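Local coordinates for DNA repair protein PprA (Deinococcus deserti, PDB 6MC8) that binds DNA and takes part in the repair of radiation-induced DNA damage and in genome segregation, and can probably assemble into filaments, at residues A37-L42 with A67-E72; L75-W80 with L87-R92; T170-G175 with W180-R185. The protein carries 2 engineered substitutions. All coordinates share one frame; numbering follows the deposited sequence.

Contact 1: A37-L42 with A67-E72; sequences ARFAEL and AQLTQE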
loop_
_atom_site.group_PDB
_atom_site.type_symbol
_atom_site.label_atom_id
_atom_site.label_comp_id
_atom_site.label_asym_id
_atom_site.label_seq_id
_atom_site.Cartn_x
_atom_site.Cartn_y
_atom_site.Cartn_z
ATOM N N ALA A 37 -21.901 -23.138 23.868
ATOM C CA ALA A 37 -23.265 -23.137 23.361
ATOM C C ALA A 37 -23.770 -21.716 23.160
ATOM O O ALA A 37 -24.499 -21.448 22.203
ATOM C CB ALA A 37 -24.182 -23.906 24.310
ATOM N N ARG A 38 -23.388 -20.792 24.047
ATOM C CA ARG A 38 -23.774 -19.394 23.878
ATOM C C ARG A 38 -23.099 -18.783 22.662
ATOM O O ARG A 38 -23.681 -17.930 21.982
ATOM C CB ARG A 38 -23.413 -18.571 25.115
ATOM C CG ARG A 38 -24.014 -18.996 26.439
ATOM C CD ARG A 38 -25.529 -18.981 26.482
ATOM N NE ARG A 38 -26.085 -20.308 26.253
ATOM C CZ ARG A 38 -27.376 -20.563 26.084
ATOM N NH1 ARG A 38 -28.261 -19.576 26.114
ATOM N NH2 ARG A 38 -27.783 -21.807 25.887
ATOM N N PHE A 39 -21.863 -19.197 22.377
ATOM C CA PHE A 39 -21.164 -18.669 21.214
ATOM C C PHE A 39 -21.746 -19.226 19.925
ATOM O O PHE A 39 -21.799 -18.524 18.911
ATOM C CB PHE A 39 -19.673 -18.984 21.294
ATOM C CG PHE A 39 -18.865 -18.342 20.206
ATOM C CD1 PHE A 39 -18.498 -17.015 20.301
ATOM C CD2 PHE A 39 -18.500 -19.055 19.074
ATOM C CE1 PHE A 39 -17.763 -16.419 19.302
ATOM C CE2 PHE A 39 -17.770 -18.461 18.076
ATOM C CZ PHE A 39 -17.402 -17.145 18.190
ATOM N N ALA A 40 -22.163 -20.493 19.944
ATOM C CA ALA A 40 -22.726 -21.117 18.753
ATOM C C ALA A 40 -24.066 -20.497 18.389
ATOM O O ALA A 40 -24.413 -20.405 17.209
ATOM C CB ALA A 40 -22.876 -22.621 18.976
ATOM N N GLU A 41 -24.821 -20.062 19.394
ATOM C CA GLU A 41 -26.107 -19.424 19.153
ATOM C C GLU A 41 -25.930 -18.001 18.644
ATOM O O GLU A 41 -26.784 -17.486 17.916
ATOM C CB GLU A 41 -26.919 -19.460 20.442
ATOM C CG GLU A 41 -27.338 -20.870 20.819
ATOM C CD GLU A 41 -27.713 -21.002 22.279
ATOM O OE1 GLU A 41 -27.534 -20.022 23.025
ATOM O OE2 GLU A 41 -28.156 -22.094 22.685
ATOM N N LEU A 42 -24.818 -17.359 19.003
ATOM C CA LEU A 42 -24.537 -16.016 18.512
ATOM C C LEU A 42 -24.161 -16.029 17.036
ATOM O O LEU A 42 -24.703 -15.253 16.242
ATOM C CB LEU A 42 -23.426 -15.380 19.341
ATOM C CG LEU A 42 -23.015 -13.977 18.911
ATOM C CD1 LEU A 42 -24.182 -13.035 19.048
ATOM C CD2 LEU A 42 -21.839 -13.497 19.725
ATOM N N ALA A 67 -8.504 -20.267 18.366
ATOM C CA ALA A 67 -8.310 -19.996 16.947
ATOM C C ALA A 67 -9.597 -20.225 16.167
ATOM O O ALA A 67 -9.884 -19.504 15.207
ATOM C CB ALA A 67 -7.182 -20.861 16.393
ATOM N N GLN A 68 -10.387 -21.218 16.573
ATOM C CA GLN A 68 -11.663 -21.459 15.916
ATOM C C GLN A 68 -12.702 -20.429 16.340
ATOM O O GLN A 68 -13.559 -20.043 15.539
ATOM C CB GLN A 68 -12.146 -22.875 16.215
ATOM C CG GLN A 68 -13.383 -23.303 15.455
ATOM C CD GLN A 68 -13.137 -23.424 13.970
ATOM O OE1 GLN A 68 -12.072 -23.851 13.542
ATOM N NE2 GLN A 68 -14.134 -23.073 13.176
ATOM N N LEU A 69 -12.601 -19.938 17.570
ATOM C CA LEU A 69 -13.524 -18.900 18.073
ATOM C C LEU A 69 -13.316 -17.607 17.292
ATOM O O LEU A 69 -14.269 -16.966 16.943
ATOM C CB LEU A 69 -13.298 -18.705 19.570
ATOM C CG LEU A 69 -13.905 -19.771 20.463
ATOM C CD1 LEU A 69 -13.567 -19.493 21.893
ATOM C CD2 LEU A 69 -15.386 -19.809 20.309
ATOM N N THR A 70 -12.065 -17.288 17.050
ATOM C CA THR A 70 -11.638 -16.121 16.277
ATOM C C THR A 70 -12.063 -16.280 14.828
ATOM O O THR A 70 -12.431 -15.322 14.254
ATOM C CB THR A 70 -10.133 -15.946 16.436
ATOM O OG1 THR A 70 -9.958 -15.736 17.824
ATOM C CG2 THR A 70 -9.571 -14.790 15.654
ATOM N N GLN A 71 -11.953 -17.480 14.288
ATOM C CA GLN A 71 -12.311 -17.716 12.883
ATOM C C GLN A 71 -13.803 -17.496 12.709
ATOM O O GLN A 71 -14.161 -16.846 11.777
ATOM C CB GLN A 71 -11.822 -19.084 12.422
ATOM C CG GLN A 71 -12.318 -19.474 11.044
ATOM C CD GLN A 71 -11.914 -20.845 10.573
ATOM O OE1 GLN A 71 -12.686 -21.775 10.560
ATOM N NE2 GLN A 71 -10.678 -20.984 10.156
ATOM N N GLU A 72 -14.598 -17.962 13.657
ATOM C CA GLU A 72 -16.044 -17.872 13.525
ATOM C C GLU A 72 -16.545 -16.469 13.840
ATOM O O GLU A 72 -17.552 -16.026 13.280
ATOM C CB GLU A 72 -16.703 -18.911 14.424
ATOM C CG GLU A 72 -16.445 -20.330 13.969
ATOM C CD GLU A 72 -17.057 -21.363 14.883
ATOM O OE1 GLU A 72 -17.573 -20.985 15.948
ATOM O OE2 GLU A 72 -17.026 -22.558 14.534
#
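F39 reaches from the short N-terminal helix 35-43 to L69 and E72 on helix 62-80, a buried helix-to-helix contact in which a single ring spans the gap between the two backbones. CD2 of L69 sits over one face of the phenyl ring, 3.6 Å from the centroid of F39, a CH-pi contact displaced toward the rim. At the ring edge, OE1 of E72 comes within 3.3 Å of F39 CE2, and ring and carboxylate are nearly coplanar. The carboxylate oxygen thus meets the slightly positive C-H rim, an orientation likely to be mildly attractive. CZ touches the backbone too, 3.4 Å from L69 O. The ring gets there because CG of F39 stands anti to the backbone N (chi1 -174°). Replaced by an alanine, F39 would probably leave a gap beside L69 CD2 and remove the contact between these two segments. Further out, the carboxylate of E72 is held by bonds to S50 OG and D51 N, and V52 of helix 52-57 packs on L69 and E72. Q68, one turn earlier, adds a third grip: its NE2 donates to E72 OE2 over 3.2 Å at 164°, approaching from above the carboxylate plane.

Contact 2: L75-W80 with L87-R92; sequences LAHDRW and LQHSAR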
loop_
_atom_site.group_PDB
_atom_site.type_symbol
_atom_site.label_atom_id
_atom_site.label_comp_id
_atom_site.label_asym_id
_atom_site.label_seq_id
_atom_site.Cartn_x
_atom_site.Cartn_y
_atom_site.Cartn_z
ATOM N N LEU A 75 -15.898 -14.435 10.668
ATOM C CA LEU A 75 -16.863 -14.763 9.628
ATOM C C LEU A 75 -18.235 -14.191 9.960
ATOM O O LEU A 75 -18.989 -13.800 9.063
ATOM C CB LEU A 75 -16.929 -16.277 9.428
ATOM C CG LEU A 75 -17.833 -16.779 8.299
ATOM C CD1 LEU A 75 -17.390 -16.199 6.969
ATOM C CD2 LEU A 75 -17.843 -18.286 8.237
ATOM N N ALA A 76 -18.565 -14.112 11.249
ATOM C CA ALA A 76 -19.831 -13.514 11.649
ATOM C C ALA A 76 -19.827 -12.006 11.439
ATOM O O ALA A 76 -20.856 -11.424 11.087
ATOM C CB ALA A 76 -20.137 -13.858 13.105
ATOM N N HIS A 77 -18.678 -11.356 11.637
ATOM C CA HIS A 77 -18.609 -9.916 11.416
ATOM C C HIS A 77 -18.582 -9.565 9.936
ATOM O O HIS A 77 -18.936 -8.443 9.560
ATOM C CB HIS A 77 -17.404 -9.307 12.127
ATOM C CG HIS A 77 -17.641 -9.022 13.571
ATOM N ND1 HIS A 77 -18.477 -8.011 13.990
ATOM C CD2 HIS A 77 -17.141 -9.584 14.693
ATOM C CE1 HIS A 77 -18.494 -7.976 15.307
ATOM N NE2 HIS A 77 -17.689 -8.918 15.759
ATOM N N ASP A 78 -18.167 -10.503 9.082
ATOM C CA ASP A 78 -18.265 -10.281 7.644
ATOM C C ASP A 78 -19.717 -10.259 7.196
ATOM O O ASP A 78 -20.054 -9.652 6.177
ATOM C CB ASP A 78 -17.505 -11.367 6.883
ATOM C CG ASP A 78 -16.014 -11.252 7.034
ATOM O OD1 ASP A 78 -15.514 -10.128 7.208
ATOM O OD2 ASP A 78 -15.338 -12.292 6.978
ATOM N N ARG A 79 -20.589 -10.907 7.957
ATOM C CA ARG A 79 -21.976 -11.074 7.573
ATOM C C ARG A 79 -22.916 -10.174 8.359
ATOM O O ARG A 79 -23.947 -9.760 7.824
ATOM C CB ARG A 79 -22.350 -12.541 7.734
ATOM C CG ARG A 79 -21.588 -13.394 6.758
ATOM C CD ARG A 79 -21.805 -14.846 6.991
ATOM N NE ARG A 79 -21.170 -15.652 5.962
ATOM C CZ ARG A 79 -21.232 -16.974 5.910
ATOM N NH1 ARG A 79 -21.907 -17.641 6.830
ATOM N NH2 ARG A 79 -20.626 -17.625 4.934
ATOM N N TRP A 80 -22.568 -9.850 9.604
ATOM C CA TRP A 80 -23.325 -8.862 10.363
ATOM C C TRP A 80 -23.243 -7.480 9.727
ATOM O O TRP A 80 -24.213 -6.719 9.779
ATOM C CB TRP A 80 -22.816 -8.833 11.799
ATOM C CG TRP A 80 -23.247 -10.006 12.607
ATOM C CD1 TRP A 80 -24.314 -10.811 12.370
ATOM C CD2 TRP A 80 -22.570 -10.560 13.736
ATOM N NE1 TRP A 80 -24.377 -11.802 13.311
ATOM C CE2 TRP A 80 -23.311 -11.675 14.158
ATOM C CE3 TRP A 80 -21.417 -10.210 14.441
ATOM C CZ2 TRP A 80 -22.940 -12.441 15.256
ATOM C CZ3 TRP A 80 -21.051 -10.972 15.527
ATOM C CH2 TRP A 80 -21.808 -12.074 15.925
ATOM N N LEU A 87 -11.103 -2.937 12.153
ATOM C CA LEU A 87 -10.710 -3.425 13.462
ATOM C C LEU A 87 -10.380 -4.909 13.370
ATOM O O LEU A 87 -10.857 -5.621 12.485
ATOM C CB LEU A 87 -11.825 -3.195 14.485
ATOM C CG LEU A 87 -12.281 -1.750 14.684
ATOM C CD1 LEU A 87 -13.479 -1.689 15.610
ATOM C CD2 LEU A 87 -11.156 -0.877 15.199
ATOM N N GLN A 88 -9.553 -5.371 14.299
ATOM C CA GLN A 88 -9.159 -6.771 14.364
ATOM C C GLN A 88 -9.926 -7.458 15.483
ATOM O O GLN A 88 -9.858 -7.034 16.639
ATOM C CB GLN A 88 -7.651 -6.899 14.578
ATOM C CG GLN A 88 -7.143 -8.325 14.595
ATOM C CD GLN A 88 -5.631 -8.406 14.645
ATOM O OE1 GLN A 88 -4.944 -7.387 14.654
ATOM N NE2 GLN A 88 -5.105 -9.621 14.679
ATOM N N HIS A 89 -10.654 -8.513 15.133
ATOM C CA HIS A 89 -11.533 -9.215 16.055
ATOM C C HIS A 89 -10.901 -10.529 16.479
ATOM O O HIS A 89 -10.319 -11.240 15.657
ATOM C CB HIS A 89 -12.893 -9.491 15.410
ATOM C CG HIS A 89 -13.633 -8.260 14.997
ATOM N ND1 HIS A 89 -14.270 -7.436 15.897
ATOM C CD2 HIS A 89 -13.848 -7.718 13.776
ATOM C CE1 HIS A 89 -14.841 -6.438 15.249
ATOM N NE2 HIS A 89 -14.598 -6.586 13.961
ATOM N N SER A 90 -11.062 -10.859 17.750
ATOM C CA SER A 90 -10.539 -12.121 18.324
ATOM C C SER A 90 -11.333 -12.552 19.544
ATOM O O SER A 90 -12.035 -11.760 20.102
ATOM C CB SER A 90 -9.100 -12.076 18.636
ATOM O OG SER A 90 -8.835 -11.072 19.544
ATOM N N ALA A 91 -11.228 -13.820 19.878
ATOM C CA ALA A 91 -11.911 -14.335 21.068
ATOM C C ALA A 91 -10.916 -15.129 21.900
ATOM O O ALA A 91 -9.924 -15.609 21.357
ATOM C CB ALA A 91 -13.082 -15.172 20.682
ATOM N N ARG A 92 -11.136 -15.117 23.205
ATOM C CA ARG A 92 -10.334 -15.904 24.129
ATOM C C ARG A 92 -11.245 -16.537 25.166
ATOM O O ARG A 92 -12.305 -16.002 25.496
ATOM C CB ARG A 92 -9.251 -15.061 24.821
ATOM C CG ARG A 92 -8.102 -14.680 23.909
ATOM C CD ARG A 92 -7.089 -13.792 24.586
ATOM N NE ARG A 92 -6.052 -13.378 23.647
ATOM C CZ ARG A 92 -5.094 -12.505 23.927
ATOM N NH1 ARG A 92 -5.038 -11.942 25.124
ATOM N NH2 ARG A 92 -4.199 -12.190 23.006
#
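H77 and H89 are the closest pair of residues along the two backbones, their CA atoms 8.5 Å apart. The first stands on the last turn of helix 62-80, where A76 O accepts from both R79 N and W80 N; the second opens the extended run of strand 89-95. Both CB atoms point across the gap, and the imidazoles meet face to face, centroids of the H77 and H89 rings 3.9 Å apart and planes only 10° from parallel. The side chains cross at about a right angle, yet the rings lie one over the other. In fold terms, the helix end packs on an outermost strand of the three-stranded antiparallel sheet, after an eight-residue connection. That connection returns to the stack, since L84 O bonds H89 NE2; a carbonyl can only accept, which places a proton on this nitrogen and fixes the turn of the ring. H89 stacks on one face of H77; on the opposite face the W80 indole comes edge-on, its CE3 3.7 Å above the plane of the H77 ring, and Y126 meets H77 edge to face. Protonating both stacked imidazoles at once would probably be unfavourable. Nearby, R74 NE bonds H89 O, tying helix to strand through a second, polar link.

Contact 3: T170-G175 with W180-R185; sequences THWTPG and WTRTWR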
loop_
_atom_site.group_PDB
_atom_site.type_symbol
_atom_site.label_atom_id
_atom_site.label_comp_id
_atom_site.label_asym_id
_atom_site.label_seq_id
_atom_site.Cartn_x
_atom_site.Cartn_y
_atom_site.Cartn_z
ATOM N N THR A 170 -12.136 0.641 -2.733
ATOM C CA THR A 170 -13.192 1.455 -3.369
ATOM C C THR A 170 -14.220 1.893 -2.333
ATOM O O THR A 170 -14.327 1.303 -1.270
ATOM C CB THR A 170 -13.871 0.793 -4.564
ATOM O OG1 THR A 170 -14.689 -0.263 -4.110
ATOM C CG2 THR A 170 -12.912 0.216 -5.560
ATOM N N HIS A 171 -14.911 2.967 -2.673
ATOM C CA HIS A 171 -16.071 3.509 -1.942
ATOM C C HIS A 171 -17.283 2.672 -2.336
ATOM O O HIS A 171 -17.242 1.925 -3.276
ATOM C CB HIS A 171 -16.356 4.966 -2.332
ATOM C CG HIS A 171 -15.611 6.051 -1.627
ATOM N ND1 HIS A 171 -15.776 6.329 -0.318
ATOM C CD2 HIS A 171 -14.771 6.987 -2.080
ATOM C CE1 HIS A 171 -15.026 7.338 0.007
ATOM N NE2 HIS A 171 -14.412 7.749 -1.032
ATOM N N TRP A 172 -18.376 2.838 -1.635
ATOM C CA TRP A 172 -19.595 2.119 -1.970
ATOM C C TRP A 172 -20.090 2.526 -3.352
ATOM O O TRP A 172 -20.082 3.703 -3.714
ATOM C CB TRP A 172 -20.685 2.396 -0.939
ATOM C CG TRP A 172 -20.452 1.841 0.426
ATOM C CD1 TRP A 172 -20.107 2.532 1.542
ATOM C CD2 TRP A 172 -20.543 0.471 0.817
ATOM N NE1 TRP A 172 -19.992 1.685 2.609
ATOM C CE2 TRP A 172 -20.251 0.409 2.187
ATOM C CE3 TRP A 172 -20.843 -0.709 0.138
ATOM C CZ2 TRP A 172 -20.259 -0.783 2.894
ATOM C CZ3 TRP A 172 -20.842 -1.886 0.836
ATOM C CH2 TRP A 172 -20.552 -1.918 2.202
ATOM N N THR A 173 -20.510 1.537 -4.132
ATOM C CA THR A 173 -21.131 1.769 -5.421
ATOM C C THR A 173 -22.366 0.880 -5.503
ATOM O O THR A 173 -22.409 -0.171 -4.854
ATOM C CB THR A 173 -20.131 1.505 -6.580
ATOM O OG1 THR A 173 -20.681 1.930 -7.831
ATOM C CG2 THR A 173 -19.744 0.062 -6.689
ATOM N N PRO A 174 -23.419 1.312 -6.200
ATOM C CA PRO A 174 -24.655 0.516 -6.230
ATOM C C PRO A 174 -24.482 -0.775 -7.014
ATOM O O PRO A 174 -23.917 -0.785 -8.109
ATOM C CB PRO A 174 -25.659 1.453 -6.907
ATOM C CG PRO A 174 -25.120 2.800 -6.696
ATOM C CD PRO A 174 -23.642 2.660 -6.747
ATOM N N GLY A 175 -25.026 -1.842 -6.449
ATOM C CA GLY A 175 -25.052 -3.159 -7.086
ATOM C C GLY A 175 -26.440 -3.654 -7.464
ATOM O O GLY A 175 -26.500 -4.766 -7.901
ATOM N N TRP A 180 -25.309 -2.642 -2.159
ATOM C CA TRP A 180 -24.148 -1.787 -2.336
ATOM C C TRP A 180 -22.883 -2.620 -2.200
ATOM O O TRP A 180 -22.831 -3.570 -1.419
ATOM C CB TRP A 180 -24.176 -0.656 -1.320
ATOM C CG TRP A 180 -25.193 0.371 -1.659
ATOM C CD1 TRP A 180 -26.525 0.314 -1.406
ATOM C CD2 TRP A 180 -24.952 1.643 -2.257
ATOM N NE1 TRP A 180 -27.140 1.452 -1.850
ATOM C CE2 TRP A 180 -26.191 2.287 -2.375
ATOM C CE3 TRP A 180 -23.808 2.293 -2.720
ATOM C CZ2 TRP A 180 -26.318 3.552 -2.926
ATOM C CZ3 TRP A 180 -23.935 3.541 -3.266
ATOM C CH2 TRP A 180 -25.182 4.161 -3.365
ATOM N N THR A 181 -21.862 -2.273 -2.977
ATOM C CA THR A 181 -20.682 -3.115 -3.057
ATOM C C THR A 181 -19.406 -2.283 -3.078
ATOM O O THR A 181 -19.410 -1.110 -3.454
ATOM C CB THR A 181 -20.757 -4.049 -4.279
ATOM O OG1 THR A 181 -19.643 -4.944 -4.274
ATOM C CG2 THR A 181 -20.771 -3.274 -5.560
ATOM N N ARG A 182 -18.313 -2.908 -2.636
ATOM C CA ARG A 182 -16.991 -2.302 -2.639
ATOM C C ARG A 182 -15.925 -3.386 -2.698
ATOM O O ARG A 182 -16.151 -4.528 -2.297
ATOM C CB ARG A 182 -16.772 -1.397 -1.419
ATOM C CG ARG A 182 -16.871 -2.075 -0.072
ATOM C CD ARG A 182 -16.754 -1.038 1.017
ATOM N NE ARG A 182 -16.975 -1.575 2.351
ATOM C CZ ARG A 182 -16.918 -0.847 3.459
ATOM N NH1 ARG A 182 -16.642 0.442 3.387
ATOM N NH2 ARG A 182 -17.140 -1.405 4.637
ATOM N N THR A 183 -14.758 -3.007 -3.206
ATOM C CA THR A 183 -13.656 -3.917 -3.477
ATOM C C THR A 183 -12.375 -3.332 -2.900
ATOM O O THR A 183 -12.121 -2.134 -3.042
ATOM C CB THR A 183 -13.520 -4.152 -4.995
ATOM O OG1 THR A 183 -14.686 -4.831 -5.479
ATOM C CG2 THR A 183 -12.272 -4.954 -5.347
ATOM N N TRP A 184 -11.580 -4.165 -2.230
ATOM C CA TRP A 184 -10.321 -3.685 -1.690
ATOM C C TRP A 184 -9.276 -4.791 -1.708
ATOM O O TRP A 184 -9.600 -5.979 -1.673
ATOM C CB TRP A 184 -10.504 -3.128 -0.273
ATOM C CG TRP A 184 -10.775 -4.123 0.813
ATOM C CD1 TRP A 184 -9.883 -4.591 1.727
ATOM C CD2 TRP A 184 -12.012 -4.788 1.085
ATOM N NE1 TRP A 184 -10.489 -5.481 2.568
ATOM C CE2 TRP A 184 -11.797 -5.626 2.193
ATOM C CE3 TRP A 184 -13.280 -4.756 0.498
ATOM C CZ2 TRP A 184 -12.805 -6.416 2.736
ATOM C CZ3 TRP A 184 -14.275 -5.544 1.038
ATOM C CH2 TRP A 184 -14.030 -6.367 2.139
ATOM N N ARG A 185 -8.015 -4.376 -1.787
ATOM C CA ARG A 185 -6.865 -5.256 -1.643
ATOM C C ARG A 185 -6.068 -4.842 -0.415
ATOM O O ARG A 185 -5.824 -3.653 -0.203
ATOM C CB ARG A 185 -5.968 -5.226 -2.890
ATOM C CG ARG A 185 -4.684 -6.039 -2.742
ATOM C CD ARG A 185 -3.829 -6.092 -3.988
ATOM N NE ARG A 185 -4.409 -6.952 -5.006
ATOM C CZ ARG A 185 -4.824 -6.530 -6.188
ATOM N NH1 ARG A 185 -4.710 -5.253 -6.508
ATOM N NH2 ARG A 185 -5.344 -7.384 -7.052
#
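R182 lies flat across W172 where the two strands of the 168-176/179-186 beta hairpin come together. Its CB begins beside T170, 3.6 Å from T170 OG1. With chi1 at 61°, CG sits between the backbone N and carbonyl carbon and comes over the rim of the indole face, near W172 CZ3; from there the chain is extended. CD then stands almost squarely over the six-membered ring, 3.8 Å from the W172 centroid and 5° off its normal, a CH-pi contact. NE follows over CZ2 and CH2, and CZ comes 3.4 Å from W172 CZ2, the guanidinium plane tilted 18° from the indole. At the tip, NH1 overlies the W172 NE1 side and NH2 stays near CZ2, while NE makes a salt bridge to E193 on the next strand. The opposing W172 is steadied by NE1 bonding S138 O.

Around this stack the strands pair in antiparallel fashion. T173 N donates to T181 O at 2.9 Å, and T181 N returns the bond to T173 O, so this is a hydrogen-bonded pair with the two CG2 methyls side by side. At T170 the pairing changes: T170 N reaches T183 O at 2.8 Å, but T183 N is met by a side chain, T170 OG1, 2.9 Å away. Toward the turn, P174 CG lies over the W180 ring, 3.6 Å from W180 CH2, and R137 makes a cation-pi contact with W180.

The hydroxyl of T170 therefore stands in for a backbone carbonyl where the regular pairing breaks. With its charge paired to E193 and its hydrophobic length and flat end laid on an indole, R182 can probably remain buried at little cost.

Overall arrangement
Contacts 1 and 2 are neighbours, their centres 10 Å apart, and both use helix 62-80: contact 1 brings the N-terminal helix 35-43 to its middle, contact 2 sets its C-terminal end against strand 89-95. They touch directly, T70 OG1 probably bonding A91 N and W80 packing near L42, so this helix joins the N-terminal helix to the three-stranded sheet. Contact 3 comes later in the chain, in a hairpin of the separate four-stranded sheet. Its centre is 20 Å from that of contact 2 and 28 Å from that of contact 1, with contacts 1 and 3 on opposite sides of the chain's centre. All three follow in series, and together mark two distinct regions of the DNA-binding protein.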